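Local coordinates for protein pollen receptor-like kinase 3 (Arabidopsis thaliana, PDB 5WLS) that probably acts as a pollen receptor-like kinase, with a leucine-rich-repeat extracellular domain that resembles those of the SERK family of co-receptors, at residues K111-L116 and M135-L140; G139-H144 and V163-D168. One frame throughout, in Å; residues are numbered along the deposited sequence.

Contact 1. Residues K111-L116 and M135-L140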
loop_
_atom_site.group_PDB
_atom_site.type_symbol
_atom_site.label_atom_id
_atom_site.label_comp_id
_atom_site.label_asym_id
_atom_site.label_seq_id
_atom_site.Cartn_x
_atom_site.Cartn_y
_atom_site.Cartn_z
ATOM N N LYS A 111 5.915 -5.130 -10.808
ATOM C CA LYS A 111 5.944 -5.523 -12.215
ATOM C C LYS A 111 4.679 -6.277 -12.611
ATOM O O LYS A 111 4.150 -6.083 -13.713
ATOM C CB LYS A 111 7.187 -6.367 -12.501
ATOM C CG LYS A 111 7.637 -6.322 -13.955
ATOM C CD LYS A 111 9.125 -6.608 -14.089
ATOM C CE LYS A 111 9.973 -5.385 -13.781
ATOM N NZ LYS A 111 11.234 -5.370 -14.580
ATOM N N GLU A 112 4.175 -7.140 -11.727
ATOM C CA GLU A 112 3.049 -8.004 -12.061
ATOM C C GLU A 112 1.874 -7.769 -11.121
ATOM O O GLU A 112 1.284 -8.725 -10.604
ATOM C CB GLU A 112 3.462 -9.478 -12.009
ATOM C CG GLU A 112 4.438 -9.902 -13.090
ATOM C CD GLU A 112 4.831 -11.363 -12.975
ATOM O OE1 GLU A 112 4.427 -12.016 -11.989
ATOM O OE2 GLU A 112 5.540 -11.860 -13.874
ATOM N N THR A 113 1.534 -6.505 -10.881
ATOM C CA THR A 113 0.362 -6.127 -10.090
ATOM C C THR A 113 -0.420 -5.058 -10.843
ATOM O O THR A 113 -0.535 -3.914 -10.384
ATOM C CB THR A 113 0.758 -5.619 -8.702
ATOM O OG1 THR A 113 1.462 -4.377 -8.829
ATOM C CG2 THR A 113 1.643 -6.624 -7.993
ATOM N N PRO A 114 -0.992 -5.401 -12.001
ATOM C CA PRO A 114 -1.702 -4.390 -12.794
ATOM C C PRO A 114 -3.060 -4.020 -12.228
ATOM O O PRO A 114 -3.642 -3.017 -12.664
ATOM C CB PRO A 114 -1.845 -5.067 -14.161
ATOM C CG PRO A 114 -1.967 -6.513 -13.822
ATOM C CD PRO A 114 -1.082 -6.739 -12.616
ATOM N N GLN A 115 -3.576 -4.789 -11.270
ATOM C CA GLN A 115 -4.891 -4.537 -10.701
ATOM C C GLN A 115 -4.879 -3.466 -9.618
ATOM O O GLN A 115 -5.952 -2.977 -9.249
ATOM C CB GLN A 115 -5.463 -5.835 -10.122
ATOM C CG GLN A 115 -5.564 -6.981 -11.118
ATOM C CD GLN A 115 -6.504 -6.684 -12.267
ATOM O OE1 GLN A 115 -6.072 -6.416 -13.388
ATOM N NE2 GLN A 115 -7.804 -6.738 -11.995
ATOM N N LEU A 116 -3.710 -3.095 -9.100
ATOM C CA LEU A 116 -3.646 -2.134 -8.004
ATOM C C LEU A 116 -4.149 -0.768 -8.452
ATOM O O LEU A 116 -3.581 -0.150 -9.356
ATOM C CB LEU A 116 -2.217 -2.026 -7.473
ATOM C CG LEU A 116 -1.866 -2.902 -6.267
ATOM C CD1 LEU A 116 -0.363 -2.894 -6.007
ATOM C CD2 LEU A 116 -2.646 -2.466 -5.033
ATOM N N MET A 135 5.491 3.361 -10.815
ATOM C CA MET A 135 5.085 4.440 -11.704
ATOM C C MET A 135 4.849 3.964 -13.133
ATOM O O MET A 135 4.646 4.793 -14.025
ATOM C CB MET A 135 6.134 5.553 -11.685
ATOM C CG MET A 135 6.539 5.996 -10.289
ATOM S SD MET A 135 5.144 6.522 -9.271
ATOM C CE MET A 135 4.973 8.230 -9.782
ATOM N N GLN A 136 4.871 2.652 -13.367
ATOM C CA GLN A 136 4.503 2.074 -14.652
ATOM C C GLN A 136 3.122 1.435 -14.624
ATOM O O GLN A 136 2.673 0.913 -15.649
ATOM C CB GLN A 136 5.542 1.036 -15.094
ATOM C CG GLN A 136 6.884 1.617 -15.522
ATOM C CD GLN A 136 6.782 2.503 -16.751
ATOM O OE1 GLN A 136 6.061 2.191 -17.699
ATOM N NE2 GLN A 136 7.513 3.612 -16.742
ATOM N N LEU A 137 2.441 1.462 -13.480
ATOM C CA LEU A 137 1.089 0.923 -13.378
ATOM C C LEU A 137 0.121 1.863 -14.083
ATOM O O LEU A 137 -0.105 2.989 -13.630
ATOM C CB LEU A 137 0.696 0.735 -11.915
ATOM C CG LEU A 137 1.533 -0.236 -11.081
ATOM C CD1 LEU A 137 1.129 -0.163 -9.614
ATOM C CD2 LEU A 137 1.403 -1.656 -11.613
ATOM N N ALA A 138 -0.447 1.407 -15.201
ATOM C CA ALA A 138 -1.380 2.233 -15.956
ATOM C C ALA A 138 -2.686 2.476 -15.211
ATOM O O ALA A 138 -3.356 3.480 -15.476
ATOM C CB ALA A 138 -1.669 1.591 -17.315
ATOM N N GLY A 139 -3.062 1.593 -14.291
ATOM C CA GLY A 139 -4.313 1.702 -13.571
ATOM C C GLY A 139 -4.213 2.261 -12.168
ATOM O O GLY A 139 -5.212 2.241 -11.441
ATOM N N LEU A 140 -3.051 2.768 -11.763
ATOM C CA LEU A 140 -2.888 3.305 -10.417
ATOM C C LEU A 140 -3.605 4.645 -10.328
ATOM O O LEU A 140 -3.330 5.555 -11.116
ATOM C CB LEU A 140 -1.408 3.471 -10.084
ATOM C CG LEU A 140 -1.070 3.990 -8.685
ATOM C CD1 LEU A 140 -1.600 3.051 -7.606
ATOM C CD2 LEU A 140 0.424 4.236 -8.532
#
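T113 and L116 meet L137, G139 and L140 in a mostly buried turn-to-turn contact of van der Waals packing between successive coils of the solenoid. No hydrogen bond crosses it. Each segment belongs to the connection that leads into a strand of the main sheet, 118-120 after the first and 142-144 after the second. Each also holds a type I beta turn, from T113 to L116 and from L137 to L140. The turns are stacked with the CA atoms of L116 and L140 6.0 Å apart.

L137 carries most of the contact. Its CB points at the other turn, and CG lies anti to the carbonyl carbon, beside the backbone N (chi1 -62°). Both methyls that branch from CG meet that turn. CD2 is 3.2 Å from T113 O, a close van der Waals approach of a methyl to a carbonyl oxygen. The same methyl lies 3.9 Å from T113 OG1, and the two side chains cross obliquely. It also lies over the start of the turn, 4.3 Å from P114 CA. The other branch, CD1, reaches the CB of L116 at 4.4 Å. L137 therefore spreads its two methyls over both ends of the T113-L116 turn.

Further along, the backbones come together. L116 O is 3.7 Å from L140 CA and 3.6 Å from G139 O. The CD1 branch of L140 also comes near that L116 oxygen.

F86 packs on T113 and F110 on L116. N161 ND2 donates to both L137 O and L140 O, so the second turn is gripped from the following coil. T113, L137 and N161 follow one another at intervals of 24 residues. A repeat of about 24 residues, each coil adding one strand to the sheet, is typical of the plant leucine-rich-repeat solenoid.

Contact 2. Residues G139-H144 and V163-D168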
loop_
_atom_site.group_PDB
_atom_site.type_symbol
_atom_site.label_atom_id
_atom_site.label_comp_id
_atom_site.label_asym_id
_atom_site.label_seq_id
_atom_site.Cartn_x
_atom_site.Cartn_y
_atom_site.Cartn_z
ATOM N N GLY A 139 -3.062 1.593 -14.291
ATOM C CA GLY A 139 -4.313 1.702 -13.571
ATOM C C GLY A 139 -4.213 2.261 -12.168
ATOM O O GLY A 139 -5.212 2.241 -11.441
ATOM N N LEU A 140 -3.051 2.768 -11.763
ATOM C CA LEU A 140 -2.888 3.305 -10.417
ATOM C C LEU A 140 -3.605 4.645 -10.328
ATOM O O LEU A 140 -3.330 5.555 -11.116
ATOM C CB LEU A 140 -1.408 3.471 -10.084
ATOM C CG LEU A 140 -1.070 3.990 -8.685
ATOM C CD1 LEU A 140 -1.600 3.051 -7.606
ATOM C CD2 LEU A 140 0.424 4.236 -8.532
ATOM N N GLU A 141 -4.527 4.771 -9.380
ATOM C CA GLU A 141 -5.284 6.005 -9.235
ATOM C C GLU A 141 -4.866 6.831 -8.029
ATOM O O GLU A 141 -4.807 8.062 -8.123
ATOM C CB GLU A 141 -6.781 5.689 -9.160
ATOM C CG GLU A 141 -7.196 4.627 -10.171
ATOM C CD GLU A 141 -8.667 4.280 -10.109
ATOM O OE1 GLU A 141 -9.132 3.534 -10.997
ATOM O OE2 GLU A 141 -9.365 4.776 -9.200
ATOM N N GLU A 142 -4.548 6.189 -6.906
ATOM C CA GLU A 142 -4.205 6.892 -5.675
ATOM C C GLU A 142 -2.920 6.303 -5.111
ATOM O O GLU A 142 -2.877 5.116 -4.764
ATOM C CB GLU A 142 -5.344 6.783 -4.662
ATOM C CG GLU A 142 -6.620 7.452 -5.142
ATOM C CD GLU A 142 -7.846 6.945 -4.421
ATOM O OE1 GLU A 142 -8.720 6.350 -5.087
ATOM O OE2 GLU A 142 -7.934 7.137 -3.189
ATOM N N LEU A 143 -1.884 7.136 -4.997
ATOM C CA LEU A 143 -0.596 6.709 -4.457
ATOM C C LEU A 143 -0.182 7.691 -3.375
ATOM O O LEU A 143 0.142 8.846 -3.668
ATOM C CB LEU A 143 0.464 6.617 -5.553
ATOM C CG LEU A 143 1.872 6.298 -5.045
ATOM C CD1 LEU A 143 1.907 4.930 -4.375
ATOM C CD2 LEU A 143 2.899 6.363 -6.170
ATOM N N HIS A 144 -0.196 7.234 -2.127
ATOM C CA HIS A 144 0.166 8.069 -0.990
ATOM C C HIS A 144 1.369 7.450 -0.296
ATOM O O HIS A 144 1.280 6.341 0.241
ATOM C CB HIS A 144 -1.013 8.228 -0.025
ATOM C CG HIS A 144 -2.161 9.001 -0.600
ATOM N ND1 HIS A 144 -3.350 9.184 0.074
ATOM C CD2 HIS A 144 -2.301 9.639 -1.787
ATOM C CE1 HIS A 144 -4.171 9.901 -0.672
ATOM N NE2 HIS A 144 -3.559 10.190 -1.806
ATOM N N VAL A 163 -5.552 7.639 -15.077
ATOM C CA VAL A 163 -6.518 7.591 -13.983
ATOM C C VAL A 163 -5.946 8.105 -12.665
ATOM O O VAL A 163 -6.692 8.305 -11.699
ATOM C CB VAL A 163 -7.063 6.164 -13.802
ATOM C CG1 VAL A 163 -7.861 5.738 -15.024
ATOM C CG2 VAL A 163 -5.922 5.196 -13.544
ATOM N N LEU A 164 -4.629 8.306 -12.598
ATOM C CA LEU A 164 -4.030 8.782 -11.353
ATOM C C LEU A 164 -4.574 10.159 -10.993
ATOM O O LEU A 164 -4.306 11.140 -11.693
ATOM C CB LEU A 164 -2.503 8.832 -11.454
ATOM C CG LEU A 164 -1.791 9.250 -10.158
ATOM C CD1 LEU A 164 -1.649 8.068 -9.207
ATOM C CD2 LEU A 164 -0.437 9.889 -10.439
ATOM N N LYS A 165 -5.348 10.245 -9.910
ATOM C CA LYS A 165 -5.932 11.511 -9.492
ATOM C C LYS A 165 -5.360 12.053 -8.190
ATOM O O LYS A 165 -5.584 13.229 -7.884
ATOM C CB LYS A 165 -7.459 11.380 -9.347
ATOM C CG LYS A 165 -7.929 10.229 -8.469
ATOM C CD LYS A 165 -9.363 10.466 -8.010
ATOM C CE LYS A 165 -9.783 9.499 -6.913
ATOM N NZ LYS A 165 -10.322 8.227 -7.467
ATOM N N SER A 166 -4.623 11.249 -7.426
ATOM C CA SER A 166 -4.086 11.705 -6.147
ATOM C C SER A 166 -2.723 11.071 -5.921
ATOM O O SER A 166 -2.609 9.842 -5.842
ATOM C CB SER A 166 -5.034 11.364 -4.996
ATOM O OG SER A 166 -4.416 11.614 -3.745
ATOM N N LEU A 167 -1.701 11.917 -5.812
ATOM C CA LEU A 167 -0.328 11.500 -5.564
ATOM C C LEU A 167 0.222 12.350 -4.431
ATOM O O LEU A 167 0.233 13.584 -4.526
ATOM C CB LEU A 167 0.533 11.663 -6.819
ATOM C CG LEU A 167 2.025 11.391 -6.621
ATOM C CD1 LEU A 167 2.248 9.912 -6.350
ATOM C CD2 LEU A 167 2.850 11.871 -7.804
ATOM N N ASP A 168 0.686 11.699 -3.367
ATOM C CA ASP A 168 1.239 12.393 -2.207
ATOM C C ASP A 168 2.612 11.809 -1.909
ATOM O O ASP A 168 2.721 10.674 -1.437
ATOM C CB ASP A 168 0.315 12.269 -0.994
ATOM C CG ASP A 168 0.765 13.128 0.182
ATOM O OD1 ASP A 168 1.883 13.684 0.142
ATOM O OD2 ASP A 168 -0.011 13.252 1.153
#
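H144 reaches across to S166, and L143 packs beside L167, on opposite faces of two neighbouring parallel strands. H144 CG lies anti to the carbonyl carbon, beside the backbone N (chi1 -67°). At the far side of the ring, NE2 meets S166 OG at 2.6 Å, with the hydroxyl at the ring edge and in its plane. Either atom could be the donor, and the bond is nearly straight (174°). The ring also rests against D168, with CD2 3.8 Å from D168 CB. The D168 carboxylate plane is turned 70° from the ring, and its OD1 accepts from S170 N. The ring of F120 meets H144 from the preceding strand. An alanine in place of H144 would probably leave the S166 hydroxyl without this partner and open a gap beside D168 CB and F120.

These strands, 142-144 and 166-168, belong to the parallel part of the sheet on the concave side of the leucine-rich-repeat solenoid. L143 N donates to S166 O, and D168 N to L143 O. E141 O accepts from both K165 N and S166 N.

The leucines point into the solenoid core. L143 and L167 both hold CG anti to the backbone N, and their side chains run side by side with L143 CD2 3.6 Å from L167 CD1. L140 CG lies 4.2 Å from L164 CD1.

K165 bends at its last torsion. NZ makes a weak hydrogen bond to E142 OE1 at 3.4 Å, within a salt bridge. A long salt bridge runs from NZ to E141 OE2 at 4.0 Å.

How the contacts relate
Both contacts join neighbouring coils of the solenoid, and they share G139 and L140. Contact 1 lies at the turns and is largely buried. Contact 2 continues into the strands and is only partly buried: its leucines lie inside, while E141, E142 and K165 are at least partly exposed. Contact 1 rests on methyl and backbone packing. Contact 2 adds backbone hydrogen bonds, a histidine-serine bond and a salt-bridge network, and it covers more than twice the area. The two also touch directly: M135 SD lies 3.8 Å from L143 CD2. N161 serves both: its ND2 holds the turn of contact 1, and its OD1 accepts from V163 N and L164 N of contact 2.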